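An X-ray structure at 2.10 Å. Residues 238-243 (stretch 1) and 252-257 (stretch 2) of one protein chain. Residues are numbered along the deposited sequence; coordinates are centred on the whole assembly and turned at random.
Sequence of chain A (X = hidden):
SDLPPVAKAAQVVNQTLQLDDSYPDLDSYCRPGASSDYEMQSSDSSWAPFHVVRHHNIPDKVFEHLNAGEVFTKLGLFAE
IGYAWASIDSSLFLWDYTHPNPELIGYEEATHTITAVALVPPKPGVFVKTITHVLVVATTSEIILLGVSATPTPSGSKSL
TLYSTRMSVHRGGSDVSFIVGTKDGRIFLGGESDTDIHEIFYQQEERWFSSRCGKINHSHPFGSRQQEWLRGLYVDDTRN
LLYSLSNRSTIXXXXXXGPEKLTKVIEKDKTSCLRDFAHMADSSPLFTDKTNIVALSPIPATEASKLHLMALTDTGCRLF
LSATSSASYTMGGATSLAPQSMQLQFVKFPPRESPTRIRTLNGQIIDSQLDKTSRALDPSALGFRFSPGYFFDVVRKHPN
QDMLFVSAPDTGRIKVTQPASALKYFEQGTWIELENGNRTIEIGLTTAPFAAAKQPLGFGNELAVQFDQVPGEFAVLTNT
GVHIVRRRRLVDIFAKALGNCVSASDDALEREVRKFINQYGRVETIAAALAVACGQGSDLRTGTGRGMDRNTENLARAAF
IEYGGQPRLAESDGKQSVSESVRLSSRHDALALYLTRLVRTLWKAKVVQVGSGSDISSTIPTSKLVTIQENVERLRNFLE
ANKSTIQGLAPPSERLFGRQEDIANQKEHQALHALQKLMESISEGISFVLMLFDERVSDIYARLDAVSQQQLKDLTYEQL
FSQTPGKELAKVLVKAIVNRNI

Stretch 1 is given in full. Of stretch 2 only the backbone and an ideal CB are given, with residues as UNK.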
# COMPACT_ATOMS: atom_id res chain seq x y z
N THR A 238 -4.50 -10.85 8.34
CA THR A 238 -3.22 -11.30 8.86
C THR A 238 -3.31 -11.79 10.30
O THR A 238 -2.43 -12.53 10.75
CB THR A 238 -2.17 -10.19 8.76
OG1 THR A 238 -2.49 -9.14 9.70
CG2 THR A 238 -2.12 -9.61 7.35
N ARG A 239 -4.35 -11.38 11.03
CA ARG A 239 -4.57 -11.81 12.40
C ARG A 239 -5.87 -12.58 12.57
O ARG A 239 -6.19 -12.98 13.70
CB ARG A 239 -4.56 -10.60 13.34
CG ARG A 239 -3.38 -9.66 13.16
CD ARG A 239 -3.47 -8.51 14.14
NE ARG A 239 -2.66 -7.36 13.75
CZ ARG A 239 -1.46 -7.07 14.24
NH1 ARG A 239 -0.82 -5.99 13.81
NH2 ARG A 239 -0.89 -7.84 15.16
N ASN A 240 -6.62 -12.80 11.49
CA ASN A 240 -7.94 -13.44 11.56
C ASN A 240 -8.87 -12.71 12.52
O ASN A 240 -9.65 -13.33 13.24
CB ASN A 240 -7.81 -14.92 11.94
CG ASN A 240 -7.11 -15.74 10.87
OD1 ASN A 240 -7.19 -15.44 9.68
ND2 ASN A 240 -6.41 -16.78 11.30
N LEU A 241 -8.80 -11.38 12.51
CA LEU A 241 -9.61 -10.56 13.40
C LEU A 241 -10.65 -9.77 12.61
O LEU A 241 -10.49 -9.50 11.41
CB LEU A 241 -8.74 -9.60 14.21
CG LEU A 241 -7.75 -10.23 15.19
CD1 LEU A 241 -6.95 -9.14 15.89
CD2 LEU A 241 -8.46 -11.11 16.20
N LEU A 242 -11.71 -9.40 13.32
CA LEU A 242 -12.77 -8.53 12.82
C LEU A 242 -13.06 -7.51 13.91
O LEU A 242 -13.23 -7.89 15.08
CB LEU A 242 -14.02 -9.34 12.47
CG LEU A 242 -15.25 -8.58 11.96
CD1 LEU A 242 -15.00 -8.01 10.58
CD2 LEU A 242 -16.46 -9.51 11.93
N TYR A 243 -13.12 -6.23 13.54
CA TYR A 243 -13.39 -5.14 14.48
C TYR A 243 -14.70 -4.46 14.12
O TYR A 243 -15.02 -4.29 12.94
CB TYR A 243 -12.27 -4.09 14.46
CG TYR A 243 -10.88 -4.60 14.73
CD1 TYR A 243 -10.42 -4.77 16.03
CD2 TYR A 243 -10.01 -4.88 13.69
CE1 TYR A 243 -9.14 -5.22 16.29
CE2 TYR A 243 -8.72 -5.34 13.93
CZ TYR A 243 -8.29 -5.50 15.24
OH TYR A 243 -7.02 -5.95 15.49
N UNK A 252 -15.12 -3.34 19.57
CA UNK A 252 -15.24 -4.77 19.82
C UNK A 252 -14.33 -5.53 18.86
O UNK A 252 -14.26 -5.20 17.67
CB UNK A 252 -16.69 -5.23 19.67
N UNK A 253 -13.62 -6.52 19.39
CA UNK A 253 -12.71 -7.36 18.62
C UNK A 253 -13.24 -8.78 18.59
O UNK A 253 -13.58 -9.34 19.64
CB UNK A 253 -11.30 -7.32 19.21
N UNK A 254 -13.32 -9.36 17.40
CA UNK A 254 -13.77 -10.73 17.19
C UNK A 254 -12.66 -11.52 16.52
O UNK A 254 -11.94 -11.00 15.67
CB UNK A 254 -15.05 -10.77 16.35
N UNK A 255 -12.53 -12.79 16.90
CA UNK A 255 -11.50 -13.67 16.36
C UNK A 255 -12.16 -14.82 15.60
O UNK A 255 -13.12 -15.41 16.09
CB UNK A 255 -10.60 -14.20 17.48
N UNK A 256 -11.62 -15.11 14.42
CA UNK A 256 -12.12 -16.21 13.59
C UNK A 256 -11.31 -17.46 13.93
O UNK A 256 -10.33 -17.82 13.28
CB UNK A 256 -12.02 -15.88 12.10
N UNK A 257 -11.75 -18.15 15.00
CA UNK A 257 -11.07 -19.35 15.45
C UNK A 257 -11.28 -20.53 14.50
O UNK A 257 -10.65 -21.58 14.70
CB UNK A 257 -11.55 -19.72 16.85

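The two backbones run antiparallel, their strand axes at 155° and 4.6 Å apart at closest approach. The register pairs Leu241 with 255, Leu242 with 254 and Tyr243 with 253, so side chains at 253 and 255 share a face with Leu241 and Tyr243, and that at 254 shares one with Leu242.

Position 252 has extended angles (-113/136), and its CB points sideways with no stretch 1 atom within 5.5 Å. Stretch 1 therefore hardly restricts the choice, and a long chain could leave freely. The residue is Arg252, whose end leads away and bonds elsewhere in the structure. Its backbone O contributes a CA-H...O contact, 3.3 Å from Tyr243 CA.

At 253 (-114/130) the ideal CB lies 4.2 Å from Tyr243 CD1. A beta-branched residue, valine, isoleucine or threonine, would suit both the strand angles and a site between the Tyr243 ring and Leu241. Thr253 is found, with chi1 m. OG1 of Thr253 meets the edge of the ring, 3.5 Å from Tyr243 CD1; CG2 of Thr253 touches both neighbours, 3.8 Å from Tyr243 CE1 and 4.1 Å from Leu241 CD2.

Position 254 is the hydrogen-bonded pair of Leu242, and both bonds depend on backbone alone: N of 254 to Leu242 O is 2.7 Å, and Leu242 N to O of 254 is 2.9 Å. The CB emerges beside the leucine, so an apolar or aromatic residue is reasonable, without a unique choice. Tyr254, chi1 m, places its CB 4.2 Å from Leu242 CB; Leu242 O lies near the plane of its ring, at the edge.

At 255 (-116/135) the ideal CB is 4.0 Å from Leu241 CD2 and 4.4 Å from Asn240 O. Leucine offers an apolar surface and the backbone before it offers the carbonyls of Arg239 and Asn240, so a flat ring, aromatic or imidazole, could serve, as could an aliphatic chain. His255 takes chi1 t, bringing CD2 within 3.9 Å of Leu241 CD2, 3.6 Å of Asn240 O and 3.9 Å of Arg239 O. These are contacts of a ring carbon, not hydrogen bonds.

Position 256 points its CB toward stretch 1, 3.7 Å from Asn240 O, and its N donates to that oxygen at 2.9 Å and 169°. A flexible apolar chain could reach along the backbone to Leu242; leucine or methionine would be plausible. Met256 (m, t, then -126°) brings CE to 3.5 Å from Leu241 O and 4.1 Å from Leu242 CB.

Position 257 points away, with nothing within 5.5 Å of its CB, so a polar residue is easily accepted. Glu257 is poorly ordered and touches nothing in stretch 1.

Stretch 2, residues 252-257: RTYHME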
# COMPACT_ATOMS: atom_id res chain seq x y z
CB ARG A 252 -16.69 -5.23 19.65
CG ARG A 252 -17.64 -4.67 20.71
CD ARG A 252 -19.08 -5.06 20.42
NE ARG A 252 -19.97 -4.73 21.54
CZ ARG A 252 -20.53 -3.54 21.74
NH1 ARG A 252 -20.30 -2.54 20.91
NH2 ARG A 252 -21.33 -3.36 22.78
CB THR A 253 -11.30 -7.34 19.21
OG1 THR A 253 -10.82 -5.99 19.29
CG2 THR A 253 -10.33 -8.17 18.35
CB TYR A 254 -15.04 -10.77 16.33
CG TYR A 254 -16.21 -10.00 16.89
CD1 TYR A 254 -16.27 -8.62 16.78
CD2 TYR A 254 -17.26 -10.65 17.52
CE1 TYR A 254 -17.34 -7.91 17.28
CE2 TYR A 254 -18.34 -9.95 18.02
CZ TYR A 254 -18.37 -8.58 17.90
OH TYR A 254 -19.44 -7.87 18.41
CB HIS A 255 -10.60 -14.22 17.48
CG HIS A 255 -9.55 -15.17 16.99
ND1 HIS A 255 -9.55 -16.51 17.30
CD2 HIS A 255 -8.46 -14.97 16.21
CE1 HIS A 255 -8.51 -17.09 16.73
NE2 HIS A 255 -7.83 -16.18 16.06
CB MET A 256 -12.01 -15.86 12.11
CG MET A 256 -12.88 -14.68 11.71
SD MET A 256 -12.53 -14.10 10.04
CE MET A 256 -12.22 -12.36 10.36
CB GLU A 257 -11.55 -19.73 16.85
CG GLU A 257 -13.06 -19.91 16.98
CD GLU A 257 -13.47 -20.37 18.37
OE1 GLU A 257 -12.58 -20.58 19.22
OE2 GLU A 257 -14.69 -20.53 18.60
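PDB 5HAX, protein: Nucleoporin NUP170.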